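Aryl acylamidase (bacterium CSBL00001, PDB 4YJ6) probably hydrolyses the amide bond of aryl acylamides, as a member of the amidase signature family. Local coordinates at residues A[98-101]-A[102-105]. Sequence-based numbering, arbitrary orientation.
Sequences GGIR and ALKD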
ATOM      1  N   GLY A  98      12.316   7.309   1.153  1.00 14.14           N
ATOM      2  CA  GLY A  98      12.652   5.899   1.267  1.00 14.05           C
ATOM      3  C   GLY A  98      14.119   5.630   1.578  1.00 14.65           C
ATOM      4  O   GLY A  98      14.741   4.721   1.015  1.00 15.56           O
ATOM      5  N   GLY A  99      14.701   6.427   2.467  1.00 15.70           N
ATOM      6  CA  GLY A  99      16.006   6.071   2.993  1.00 16.38           C
ATOM      7  C   GLY A  99      17.169   6.632   2.199  1.00 17.19           C
ATOM      8  O   GLY A  99      18.222   6.001   2.098  1.00 19.99           O
ATOM      9  N   ILE A 100      17.004   7.821   1.641  1.00 17.44           N
ATOM     10  CA  ILE A 100      18.133   8.508   1.015  1.00 18.33           C
ATOM     11  C   ILE A 100      18.874   9.286   2.092  1.00 20.67           C
ATOM     12  O   ILE A 100      18.349  10.266   2.613  1.00 17.29           O
ATOM     13  CB  ILE A 100      17.671   9.450  -0.082  1.00 17.99           C
ATOM     14  CG1 ILE A 100      16.962   8.649  -1.193  1.00 15.08           C
ATOM     15  CG2 ILE A 100      18.866  10.264  -0.649  1.00 19.53           C
ATOM     16  CD1 ILE A 100      16.483   9.531  -2.338  1.00 16.93           C
ATOM     17  N   ARG A 101      20.076   8.818   2.437  1.00 21.01           N
ATOM     18  CA  ARG A 101      20.832   9.390   3.566  1.00 23.47           C
ATOM     19  C   ARG A 101      21.047  10.900   3.394  1.00 21.33           C
ATOM     20  O   ARG A 101      20.995  11.648   4.374  1.00 21.14           O
ATOM     21  CB  ARG A 101      22.174   8.670   3.726  1.00 25.52           C
ATOM     22  CG  ARG A 101      23.139   9.391   4.652  1.00 27.84           C
ATOM     23  CD  ARG A 101      24.444   8.617   4.744  1.00 31.30           C
ATOM     24  NE  ARG A 101      24.335   7.505   5.678  1.00 39.18           N
ATOM     25  CZ  ARG A 101      24.511   7.633   6.992  1.00 41.83           C
ATOM     26  NH1 ARG A 101      24.804   8.829   7.514  1.00 42.12           N
ATOM     27  NH2 ARG A 101      24.395   6.572   7.791  1.00 43.96           N
ATOM     28  N   ALA A 102      21.267  11.360   2.157  1.00 19.06           N
ATOM     29  CA  ALA A 102      21.529  12.766   1.915  1.00 19.60           C
ATOM     30  C   ALA A 102      20.354  13.654   2.310  1.00 22.03           C
ATOM     31  O   ALA A 102      20.518  14.866   2.472  1.00 20.98           O
ATOM     32  CB  ALA A 102      21.864  13.011   0.437  1.00 23.21           C
ATOM     33  N   LEU A 103      19.168  13.064   2.441  1.00 18.58           N
ATOM     34  CA  LEU A 103      17.973  13.850   2.785  1.00 19.33           C
ATOM     35  C   LEU A 103      17.612  13.777   4.264  1.00 22.86           C
ATOM     36  O   LEU A 103      16.534  14.237   4.647  1.00 21.90           O
ATOM     37  CB  LEU A 103      16.762  13.335   1.978  1.00 17.09           C
ATOM     38  CG  LEU A 103      16.874  13.555   0.469  1.00 22.22           C
ATOM     39  CD1 LEU A 103      15.637  12.950  -0.256  1.00 16.74           C
ATOM     40  CD2 LEU A 103      16.979  15.033   0.210  1.00 22.49           C
ATOM     41  N   LYS A 104      18.485  13.207   5.093  1.00 22.32           N
ATOM     42  CA  LYS A 104      18.122  12.929   6.477  1.00 24.17           C
ATOM     43  C   LYS A 104      17.784  14.194   7.289  1.00 27.78           C
ATOM     44  O   LYS A 104      17.068  14.104   8.280  1.00 27.33           O
ATOM     45  CB  LYS A 104      19.227  12.138   7.167  1.00 24.80           C
ATOM     46  CG  LYS A 104      20.463  12.961   7.472  1.00 28.80           C
ATOM     47  CD  LYS A 104      21.545  12.099   8.089  1.00 32.25           C
ATOM     48  CE  LYS A 104      22.693  12.962   8.597  1.00 38.86           C
ATOM     49  NZ  LYS A 104      23.705  12.133   9.305  1.00 50.29           N
ATOM     50  N   ASP A 105      18.286  15.352   6.866  1.00 25.00           N
ATOM     51  CA  ASP A 105      18.041  16.619   7.581  1.00 27.37           C
ATOM     52  C   ASP A 105      16.877  17.436   7.009  1.00 27.65           C
ATOM     53  O   ASP A 105      16.555  18.525   7.511  1.00 28.07           O
ATOM     54  CB  ASP A 105      19.302  17.492   7.555  1.00 28.59           C
ATOM     55  CG  ASP A 105      20.474  16.880   8.323  1.00 34.59           C
ATOM     56  OD1 ASP A 105      20.252  16.044   9.226  1.00 32.11           O
ATOM     57  OD2 ASP A 105      21.627  17.255   8.005  1.00 37.71           O
TER
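Ile100 and Leu103 lie on the same side of a short turn of 3-10 helix, in the long loop that joins strand 80-84 to helix 115-122 of the amidase signature fold. Two successive i to i+3 bonds define the turn. Leu103 N donates to Ile100 O at 2.9 Å, and Lys104 N to Arg101 O at 3.0 Å, with the second donor 57° out of the carbonyl plane. Ala102 N, badly angled to Ile100 O, donates instead to Asp351 OD2, while the small Ala102 methyl touches His348. Gly98 and Gly99 lead into the turn with positive phi, and at Gly99 a CB would press on the carbonyl O of Gly98; Gly99 N donates to Thr96 OG1. The branched apolar chains of Ile100 and Leu103 suit the buried side: they run side by side, Ile100 CG2 lying 4.0 Å from Leu103 CG, and Tyr136 and Leu344 pack on Ile100 and Leu97 on Leu103. Arg101 and Lys104 suit the exposed side, and a phosphate ion, probably from the crystallisation liquor, lies beside Arg101 and may offset its charge. With Arg101 bent at chi3 (-81°) and Lys104 extended beyond CG, Arg101 NH1 ends 3.9 Å from Lys104 NZ, which lies obliquely to the guanidinium plane.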